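Local coordinates for protein CCMAN5 (Cellulosimicrobium cellulans, PDB 2XSG) that probably hydrolyses alpha-mannosidic linkages of glycans as a calcium-containing bacterial glycosidase of family GH92, and enables mannose-6-phosphate modification of yeast-produced lysosomal enzymes, at residues G683-S691 against G732-T740; R292-T301 against F693-D702. All coordinates share one frame; numbering follows the deposited sequence.

Overall arrangement
Followed from the N terminus, the chain first lays down 292-301, whose strand 293-296 waits almost 400 residues for its partner. A helix-rich region follows, including Asn588, Glu589 and Asp662, which bind the calcium ion, before the chain reaches 683-691 and, directly after it, 693-702. There interaction 2 closes its long loop, adding strand 293-296 to the edge of a mixed sheet formed by C-terminal strands. The chain then runs through further strands of that sheet to 732-740, where interaction 1 closes a loop of 40 residues on 683-691. Since the segments alternate, the two contacts cross; the centres of interactions 1 and 2 lie about 18 Å apart.

Interaction 1 (G683-S691 against G732-T740); sequences GSSQFQVGS and GNTWVDYAT
Strands 686-689 and 735-737 run antiparallel, their axes 4.7 Å apart at closest approach, with Phe687 and Val736 as the hydrogen-bonded pair: Phe687 N reaches Val736 O at 3.0 Å and Phe687 O accepts from Val736 N. Two more backbone bonds flank this pair, from Val689 N to Thr734 O and from Tyr738 N to Ser685 O, the latter 2.7 Å long. On one face the extended side chain of Gln686 lays its flat amide over the indole of Trp735, the two planes only 10° apart and stacked. Trp735 CG sits between its own backbone N and carbonyl carbon (chi1 61°), which brings the ring under that amide, while its NE1 bonds to Ala763 O. Phe687 and Val736 point to the other face. Phe687 CE2 lies 3.7 Å from Tyr738 CD1, the two side chains running side by side and meeting at their ring edges. Just before strand 686-689, Ser685 OG donates to Asp737 OD2 over 2.8 Å, on the syn side of the carboxylate. Asp737 OD1 accepts from Ala739 N from above that plane, N-capping helix 738-742. A water donates to Gln688 OE1 and also bonds Thr734 OG1; Gln688 OE1 has a further partner in Asn599. Held by Ser685 and the helix start, the Asp737 carboxylate has its rotation fixed, and its negative charge would be expected to suit the helix N terminus.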
loop_
_atom_site.group_PDB
_atom_site.type_symbol
_atom_site.label_atom_id
_atom_site.label_comp_id
_atom_site.label_asym_id
_atom_site.label_seq_id
_atom_site.Cartn_x
_atom_site.Cartn_y
_atom_site.Cartn_z
ATOM N N GLY A 683 -8.698 -7.490 -12.934
ATOM C CA GLY A 683 -9.997 -8.083 -13.199
ATOM C C GLY A 683 -9.981 -8.971 -14.429
ATOM O O GLY A 683 -11.034 -9.345 -14.945
ATOM N N SER A 684 -8.791 -9.292 -14.915
ATOM C CA SER A 684 -8.624 -10.297 -15.971
ATOM C C SER A 684 -7.547 -11.271 -15.492
ATOM O O SER A 684 -7.042 -11.131 -14.375
ATOM C CB SER A 684 -8.207 -9.648 -17.295
ATOM O OG SER A 684 -6.828 -9.358 -17.305
ATOM N N SER A 685 -7.194 -12.243 -16.321
ATOM C CA SER A 685 -6.153 -13.190 -15.950
ATOM C C SER A 685 -4.835 -12.878 -16.654
ATOM O O SER A 685 -3.897 -13.672 -16.599
ATOM C CB SER A 685 -6.608 -14.617 -16.245
ATOM O OG SER A 685 -6.925 -14.769 -17.614
ATOM N N GLN A 686 -4.759 -11.715 -17.298
ATOM C CA GLN A 686 -3.580 -11.387 -18.137
ATOM C C GLN A 686 -2.548 -10.423 -17.531
ATOM O O GLN A 686 -2.887 -9.561 -16.696
ATOM C CB GLN A 686 -4.033 -10.885 -19.505
ATOM C CG GLN A 686 -4.621 -12.009 -20.367
ATOM C CD GLN A 686 -4.895 -11.573 -21.791
ATOM O OE1 GLN A 686 -5.457 -12.341 -22.576
ATOM N NE2 GLN A 686 -4.493 -10.357 -22.142
ATOM N N PHE A 687 -1.294 -10.584 -17.967
ATOM C CA PHE A 687 -0.203 -9.686 -17.596
ATOM C C PHE A 687 0.530 -9.282 -18.846
ATOM O O PHE A 687 0.708 -10.110 -19.735
ATOM C CB PHE A 687 0.739 -10.346 -16.595
ATOM C CG PHE A 687 0.067 -10.691 -15.312
ATOM C CD1 PHE A 687 -0.050 -9.743 -14.309
ATOM C CD2 PHE A 687 -0.501 -11.946 -15.123
ATOM C CE1 PHE A 687 -0.703 -10.036 -13.134
ATOM C CE2 PHE A 687 -1.169 -12.259 -13.930
ATOM C CZ PHE A 687 -1.255 -11.300 -12.935
ATOM N N GLN A 688 0.910 -8.007 -18.921
ATOM C CA GLN A 688 1.686 -7.493 -20.041
ATOM C C GLN A 688 3.191 -7.603 -19.791
ATOM O O GLN A 688 3.678 -7.312 -18.681
ATOM C CB GLN A 688 1.305 -6.036 -20.349
ATOM C CG GLN A 688 -0.126 -5.865 -20.930
ATOM C CD GLN A 688 -0.237 -6.370 -22.362
ATOM O OE1 GLN A 688 0.693 -6.200 -23.169
ATOM N NE2 GLN A 688 -1.372 -6.998 -22.689
ATOM N N VAL A 689 3.916 -7.985 -20.848
ATOM C CA VAL A 689 5.364 -8.138 -20.809
ATOM C C VAL A 689 6.031 -6.769 -20.851
ATOM O O VAL A 689 5.657 -5.909 -21.663
ATOM C CB VAL A 689 5.867 -9.020 -21.973
ATOM C CG1 VAL A 689 7.387 -8.930 -22.113
ATOM C CG2 VAL A 689 5.441 -10.473 -21.751
ATOM N N GLY A 690 7.000 -6.564 -19.956
ATOM C CA GLY A 690 7.784 -5.324 -19.927
ATOM C C GLY A 690 9.252 -5.559 -20.235
ATOM O O GLY A 690 9.586 -6.172 -21.254
ATOM N N SER A 691 10.118 -5.079 -19.345
ATOM C CA SER A 691 11.560 -5.251 -19.475
ATOM C C SER A 691 12.133 -5.853 -18.191
ATOM O O SER A 691 12.556 -5.111 -17.296
ATOM C CB SER A 691 12.217 -3.901 -19.796
ATOM O OG SER A 691 13.630 -4.014 -19.914
ATOM N N GLY A 732 5.976 -15.283 -29.080
ATOM C CA GLY A 732 5.886 -13.974 -29.716
ATOM C C GLY A 732 4.752 -13.086 -29.244
ATOM O O GLY A 732 4.415 -12.112 -29.921
ATOM N N ASN A 733 4.144 -13.424 -28.107
ATOM C CA ASN A 733 3.091 -12.589 -27.527
ATOM C C ASN A 733 3.684 -11.665 -26.478
ATOM O O ASN A 733 4.664 -12.019 -25.830
ATOM C CB ASN A 733 1.965 -13.439 -26.912
ATOM C CG ASN A 733 1.181 -14.231 -27.951
ATOM O OD1 ASN A 733 1.277 -13.995 -29.153
ATOM N ND2 ASN A 733 0.406 -15.181 -27.480
ATOM N N THR A 734 3.084 -10.490 -26.318
ATOM C CA THR A 734 3.555 -9.479 -25.374
ATOM C C THR A 734 2.704 -9.467 -24.085
ATOM O O THR A 734 2.724 -8.505 -23.314
ATOM C CB THR A 734 3.630 -8.091 -26.042
ATOM O OG1 THR A 734 2.424 -7.844 -26.781
ATOM C CG2 THR A 734 4.849 -8.020 -27.005
ATOM N N TRP A 735 1.972 -10.563 -23.878
ATOM C CA TRP A 735 1.186 -10.812 -22.668
ATOM C C TRP A 735 1.253 -12.300 -22.335
ATOM O O TRP A 735 1.411 -13.143 -23.231
ATOM C CB TRP A 735 -0.277 -10.393 -22.871
ATOM C CG TRP A 735 -0.986 -11.142 -23.982
ATOM C CD1 TRP A 735 -1.062 -10.774 -25.302
ATOM C CD2 TRP A 735 -1.710 -12.384 -23.869
ATOM N NE1 TRP A 735 -1.787 -11.706 -26.012
ATOM C CE2 TRP A 735 -2.189 -12.706 -25.163
ATOM C CE3 TRP A 735 -1.991 -13.259 -22.805
ATOM C CZ2 TRP A 735 -2.951 -13.864 -25.420
ATOM C CZ3 TRP A 735 -2.749 -14.407 -23.057
ATOM C CH2 TRP A 735 -3.209 -14.702 -24.361
ATOM N N VAL A 736 1.142 -12.628 -21.054
ATOM C CA VAL A 736 1.047 -14.021 -20.640
ATOM C C VAL A 736 -0.134 -14.205 -19.683
ATOM O O VAL A 736 -0.518 -13.269 -18.957
ATOM C CB VAL A 736 2.355 -14.559 -19.970
ATOM C CG1 VAL A 736 3.610 -14.026 -20.660
ATOM C CG2 VAL A 736 2.388 -14.187 -18.517
ATOM N N ASP A 737 -0.696 -15.413 -19.672
ATOM C CA ASP A 737 -1.788 -15.721 -18.763
ATOM C C ASP A 737 -1.275 -16.058 -17.378
ATOM O O ASP A 737 -0.195 -16.654 -17.230
ATOM C CB ASP A 737 -2.646 -16.862 -19.279
ATOM C CG ASP A 737 -4.057 -16.807 -18.719
ATOM O OD1 ASP A 737 -4.373 -17.645 -17.828
ATOM O OD2 ASP A 737 -4.816 -15.889 -19.143
ATOM N N TYR A 738 -2.065 -15.685 -16.370
ATOM C CA TYR A 738 -1.791 -16.044 -14.977
ATOM C C TYR A 738 -1.520 -17.545 -14.803
ATOM O O TYR A 738 -0.591 -17.942 -14.076
ATOM C CB TYR A 738 -2.961 -15.615 -14.102
ATOM C CG TYR A 738 -2.823 -15.965 -12.635
ATOM C CD1 TYR A 738 -2.015 -15.207 -11.793
ATOM C CD2 TYR A 738 -3.529 -17.050 -12.085
ATOM C CE1 TYR A 738 -1.900 -15.527 -10.439
ATOM C CE2 TYR A 738 -3.418 -17.383 -10.738
ATOM C CZ TYR A 738 -2.610 -16.613 -9.917
ATOM O OH TYR A 738 -2.489 -16.924 -8.590
ATOM N N ALA A 739 -2.311 -18.376 -15.485
ATOM C CA ALA A 739 -2.156 -19.828 -15.385
ATOM C C ALA A 739 -0.742 -20.270 -15.791
ATOM O O ALA A 739 -0.157 -21.184 -15.193
ATOM C CB ALA A 739 -3.261 -20.581 -16.225
ATOM N N THR A 740 -0.190 -19.606 -16.795
ATOM C CA THR A 740 1.128 -19.957 -17.314
ATOM C C THR A 740 2.186 -19.689 -16.255
ATOM O O THR A 740 3.070 -20.517 -16.016
ATOM C CB THR A 740 1.428 -19.198 -18.612
ATOM O OG1 THR A 740 0.426 -19.534 -19.572
ATOM C CG2 THR A 740 2.789 -19.568 -19.167
HETATM O O HOH W 1 0.389 -7.456 -25.453
#

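Interaction 2 (R292-T301 against F693-D702); sequences RVAIDASTAT and FFDSTTITYD
Arg292 and Asp702 form a salt bridge at one end of this antiparallel pairing, with Arg292 NH1 2.9 Å from Asp702 OD1 and NH2 making a weak second bond to the same oxygen. That oxygen lies near the guanidinium plane, but the two flat groups are turned 68° apart. Waters complete the join, one linking NH2 to Asp702 OD2, another NH1 to Thr700 O. Backbone bonds pair Ala294 with Thr698 and Asp296 with Ser696 in both directions, and Thr700 N donates to Arg292 O. A further water bridges Ala294 O, to which it donates, with the hydroxyls of Ser696 and Thr698. At the other end Ser298 N donates to Asp695 OD1 at 3.0 Å from well above the carboxylate plane, and Thr301 OG1 gives its proton to Phe693 O over 2.7 Å while also bonding Arg612. Apolar contact centres on Phe694: Ile295 CG2 lies over one ring face in a CH-pi contact, 3.8 Å from the centroid, and Phe693 CB covers the opposite face. Ala297 CB approaches Phe694 CD1 obliquely at 3.4 Å. Val293 CG1 packs on Thr697 CG2, on the face that helix 306-318 covers. Asp695 and Ser696 together face Asp296, a classic beta bulge at the start of an edge pairing that joins strand 293-296 to the mixed C-terminal sheet.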
loop_
_atom_site.group_PDB
_atom_site.type_symbol
_atom_site.label_atom_id
_atom_site.label_comp_id
_atom_site.label_asym_id
_atom_site.label_seq_id
_atom_site.Cartn_x
_atom_site.Cartn_y
_atom_site.Cartn_z
ATOM N N ARG A 292 10.432 -16.151 -1.511
ATOM C CA ARG A 292 9.514 -16.552 -2.570
ATOM C C ARG A 292 9.998 -16.080 -3.936
ATOM O O ARG A 292 9.668 -16.703 -4.953
ATOM C CB ARG A 292 8.110 -16.017 -2.312
ATOM C CG ARG A 292 7.434 -16.608 -1.080
ATOM C CD ARG A 292 6.034 -16.013 -0.914
ATOM N NE ARG A 292 5.340 -16.582 0.243
ATOM C CZ ARG A 292 4.672 -17.735 0.234
ATOM N NH1 ARG A 292 4.592 -18.466 -0.884
ATOM N NH2 ARG A 292 4.081 -18.159 1.348
ATOM N N VAL A 293 10.759 -14.977 -3.946
ATOM C CA VAL A 293 11.447 -14.488 -5.146
ATOM C C VAL A 293 12.968 -14.509 -4.981
ATOM O O VAL A 293 13.531 -13.830 -4.102
ATOM C CB VAL A 293 11.007 -13.073 -5.539
ATOM C CG1 VAL A 293 11.536 -12.738 -6.942
ATOM C CG2 VAL A 293 9.498 -12.964 -5.506
ATOM N N ALA A 294 13.626 -15.302 -5.821
ATOM C CA ALA A 294 15.081 -15.415 -5.806
ATOM C C ALA A 294 15.666 -14.811 -7.062
ATOM O O ALA A 294 15.289 -15.164 -8.180
ATOM C CB ALA A 294 15.522 -16.869 -5.655
ATOM N N ILE A 295 16.613 -13.903 -6.866
ATOM C CA ILE A 295 17.166 -13.122 -7.960
ATOM C C ILE A 295 18.676 -13.345 -8.169
ATOM O O ILE A 295 19.461 -13.434 -7.228
ATOM C CB ILE A 295 16.830 -11.638 -7.750
ATOM C CG1 ILE A 295 15.383 -11.397 -8.138
ATOM C CG2 ILE A 295 17.745 -10.731 -8.555
ATOM C CD1 ILE A 295 14.882 -10.144 -7.634
ATOM N N ASP A 296 19.049 -13.428 -9.440
ATOM C CA ASP A 296 20.427 -13.488 -9.860
ATOM C C ASP A 296 20.605 -12.238 -10.724
ATOM O O ASP A 296 20.042 -12.145 -11.813
ATOM C CB ASP A 296 20.656 -14.800 -10.642
ATOM C CG ASP A 296 21.995 -14.842 -11.383
ATOM O OD1 ASP A 296 22.826 -13.921 -11.231
ATOM O OD2 ASP A 296 22.217 -15.815 -12.140
ATOM N N ALA A 297 21.349 -11.261 -10.214
ATOM C CA ALA A 297 21.540 -9.978 -10.905
ATOM C C ALA A 297 23.025 -9.714 -11.169
ATOM O O ALA A 297 23.776 -9.455 -10.243
ATOM C CB ALA A 297 20.944 -8.850 -10.089
ATOM N N SER A 298 23.430 -9.778 -12.437
ATOM C CA SER A 298 24.826 -9.557 -12.837
ATOM C C SER A 298 25.271 -8.127 -12.574
ATOM O O SER A 298 24.445 -7.221 -12.434
ATOM C CB SER A 298 25.004 -9.831 -14.341
ATOM O OG SER A 298 24.230 -8.903 -15.117
ATOM N N THR A 299 26.584 -7.934 -12.543
ATOM C CA THR A 299 27.198 -6.609 -12.575
ATOM C C THR A 299 26.645 -5.764 -13.711
ATOM O O THR A 299 26.433 -4.575 -13.544
ATOM C CB THR A 299 28.734 -6.729 -12.781
ATOM O OG1 THR A 299 29.288 -7.467 -11.689
ATOM C CG2 THR A 299 29.394 -5.354 -12.860
ATOM N N ALA A 300 26.427 -6.379 -14.870
ATOM C CA ALA A 300 25.984 -5.645 -16.062
ATOM C C ALA A 300 24.674 -4.857 -15.859
ATOM O O ALA A 300 24.548 -3.705 -16.303
ATOM C CB ALA A 300 25.871 -6.604 -17.278
ATOM N N THR A 301 23.712 -5.480 -15.187
ATOM C CA THR A 301 22.401 -4.875 -14.966
ATOM C C THR A 301 22.317 -4.128 -13.613
ATOM O O THR A 301 21.498 -3.236 -13.441
ATOM C CB THR A 301 21.284 -5.950 -15.070
ATOM O OG1 THR A 301 20.024 -5.307 -15.243
ATOM C CG2 THR A 301 21.240 -6.855 -13.831
ATOM N N PHE A 693 14.274 -6.944 -15.252
ATOM C CA PHE A 693 15.517 -6.286 -14.820
ATOM C C PHE A 693 16.693 -7.228 -14.666
ATOM O O PHE A 693 17.827 -6.810 -14.844
ATOM C CB PHE A 693 15.380 -5.593 -13.450
ATOM C CG PHE A 693 14.301 -4.551 -13.357
ATOM C CD1 PHE A 693 13.538 -4.172 -14.459
ATOM C CD2 PHE A 693 14.096 -3.904 -12.140
ATOM C CE1 PHE A 693 12.563 -3.206 -14.337
ATOM C CE2 PHE A 693 13.115 -2.941 -12.003
ATOM C CZ PHE A 693 12.348 -2.584 -13.106
ATOM N N PHE A 694 16.425 -8.473 -14.282
ATOM C CA PHE A 694 17.483 -9.358 -13.783
ATOM C C PHE A 694 17.762 -10.552 -14.686
ATOM O O PHE A 694 16.883 -11.006 -15.428
ATOM C CB PHE A 694 17.149 -9.825 -12.363
ATOM C CG PHE A 694 16.887 -8.690 -11.399
ATOM C CD1 PHE A 694 17.879 -7.775 -11.091
ATOM C CD2 PHE A 694 15.649 -8.537 -10.804
ATOM C CE1 PHE A 694 17.631 -6.722 -10.198
ATOM C CE2 PHE A 694 15.394 -7.489 -9.914
ATOM C CZ PHE A 694 16.385 -6.592 -9.607
ATOM N N ASP A 695 18.993 -11.052 -14.616
ATOM C CA ASP A 695 19.419 -12.200 -15.418
ATOM C C ASP A 695 18.505 -13.402 -15.206
ATOM O O ASP A 695 18.144 -14.074 -16.160
ATOM C CB ASP A 695 20.872 -12.576 -15.104
ATOM C CG ASP A 695 21.823 -11.447 -15.383
ATOM O OD1 ASP A 695 21.619 -10.367 -14.790
ATOM O OD2 ASP A 695 22.757 -11.634 -16.202
ATOM N N SER A 696 18.146 -13.659 -13.952
ATOM C CA SER A 696 17.184 -14.696 -13.610
ATOM C C SER A 696 16.338 -14.224 -12.423
ATOM O O SER A 696 16.873 -13.643 -11.466
ATOM C CB SER A 696 17.908 -16.008 -13.260
ATOM O OG SER A 696 16.979 -17.028 -12.898
ATOM N N THR A 697 15.028 -14.452 -12.505
ATOM C CA THR A 697 14.109 -14.213 -11.387
ATOM C C THR A 697 13.196 -15.447 -11.219
ATOM O O THR A 697 12.522 -15.840 -12.174
ATOM C CB THR A 697 13.315 -12.914 -11.596
ATOM O OG1 THR A 697 14.213 -11.792 -11.500
ATOM C CG2 THR A 697 12.197 -12.776 -10.577
ATOM N N THR A 698 13.224 -16.068 -10.035
ATOM C CA THR A 698 12.487 -17.316 -9.750
ATOM C C THR A 698 11.458 -17.102 -8.638
ATOM O O THR A 698 11.806 -16.729 -7.511
ATOM C CB THR A 698 13.454 -18.482 -9.336
ATOM O OG1 THR A 698 14.413 -18.715 -10.378
ATOM C CG2 THR A 698 12.698 -19.772 -9.061
ATOM N N ILE A 699 10.197 -17.349 -8.961
ATOM C CA ILE A 699 9.136 -17.340 -7.965
ATOM C C ILE A 699 8.806 -18.782 -7.606
ATOM O O ILE A 699 8.340 -19.541 -8.460
ATOM C CB ILE A 699 7.863 -16.602 -8.457
ATOM C CG1 ILE A 699 8.210 -15.178 -8.934
ATOM C CG2 ILE A 699 6.793 -16.588 -7.333
ATOM C CD1 ILE A 699 7.038 -14.454 -9.729
ATOM N N THR A 700 9.076 -19.153 -6.350
ATOM C CA THR A 700 8.823 -20.509 -5.840
ATOM C C THR A 700 7.491 -20.550 -5.096
ATOM O O THR A 700 7.271 -19.774 -4.168
ATOM C CB THR A 700 9.967 -20.973 -4.920
ATOM O OG1 THR A 700 11.225 -20.798 -5.602
ATOM C CG2 THR A 700 9.791 -22.431 -4.501
ATOM N N TYR A 701 6.595 -21.424 -5.551
ATOM C CA TYR A 701 5.274 -21.587 -4.948
ATOM C C TYR A 701 5.276 -22.607 -3.804
ATOM O O TYR A 701 6.250 -23.335 -3.618
ATOM C CB TYR A 701 4.230 -21.903 -6.035
ATOM C CG TYR A 701 4.216 -20.786 -7.048
ATOM C CD1 TYR A 701 3.781 -19.517 -6.685
ATOM C CD2 TYR A 701 4.726 -20.972 -8.343
ATOM C CE1 TYR A 701 3.794 -18.476 -7.590
ATOM C CE2 TYR A 701 4.749 -19.933 -9.262
ATOM C CZ TYR A 701 4.278 -18.686 -8.875
ATOM O OH TYR A 701 4.296 -17.645 -9.748
ATOM N N ASP A 702 4.193 -22.645 -3.035
ATOM C CA ASP A 702 4.137 -23.450 -1.814
ATOM C C ASP A 702 4.410 -24.936 -2.036
ATOM O O ASP A 702 4.907 -25.595 -1.138
ATOM C CB ASP A 702 2.813 -23.230 -1.068
ATOM C CG ASP A 702 2.664 -21.784 -0.565
ATOM O OD1 ASP A 702 3.707 -21.140 -0.312
ATOM O OD2 ASP A 702 1.521 -21.288 -0.431
HETATM O O HOH W 2 1.580 -20.087 1.772
HETATM O O HOH W 3 5.070 -18.117 -3.610
HETATM O O HOH W 4 16.463 -16.773 -10.095
HETATM O O HOH W 5 23.528 -9.761 -17.954
#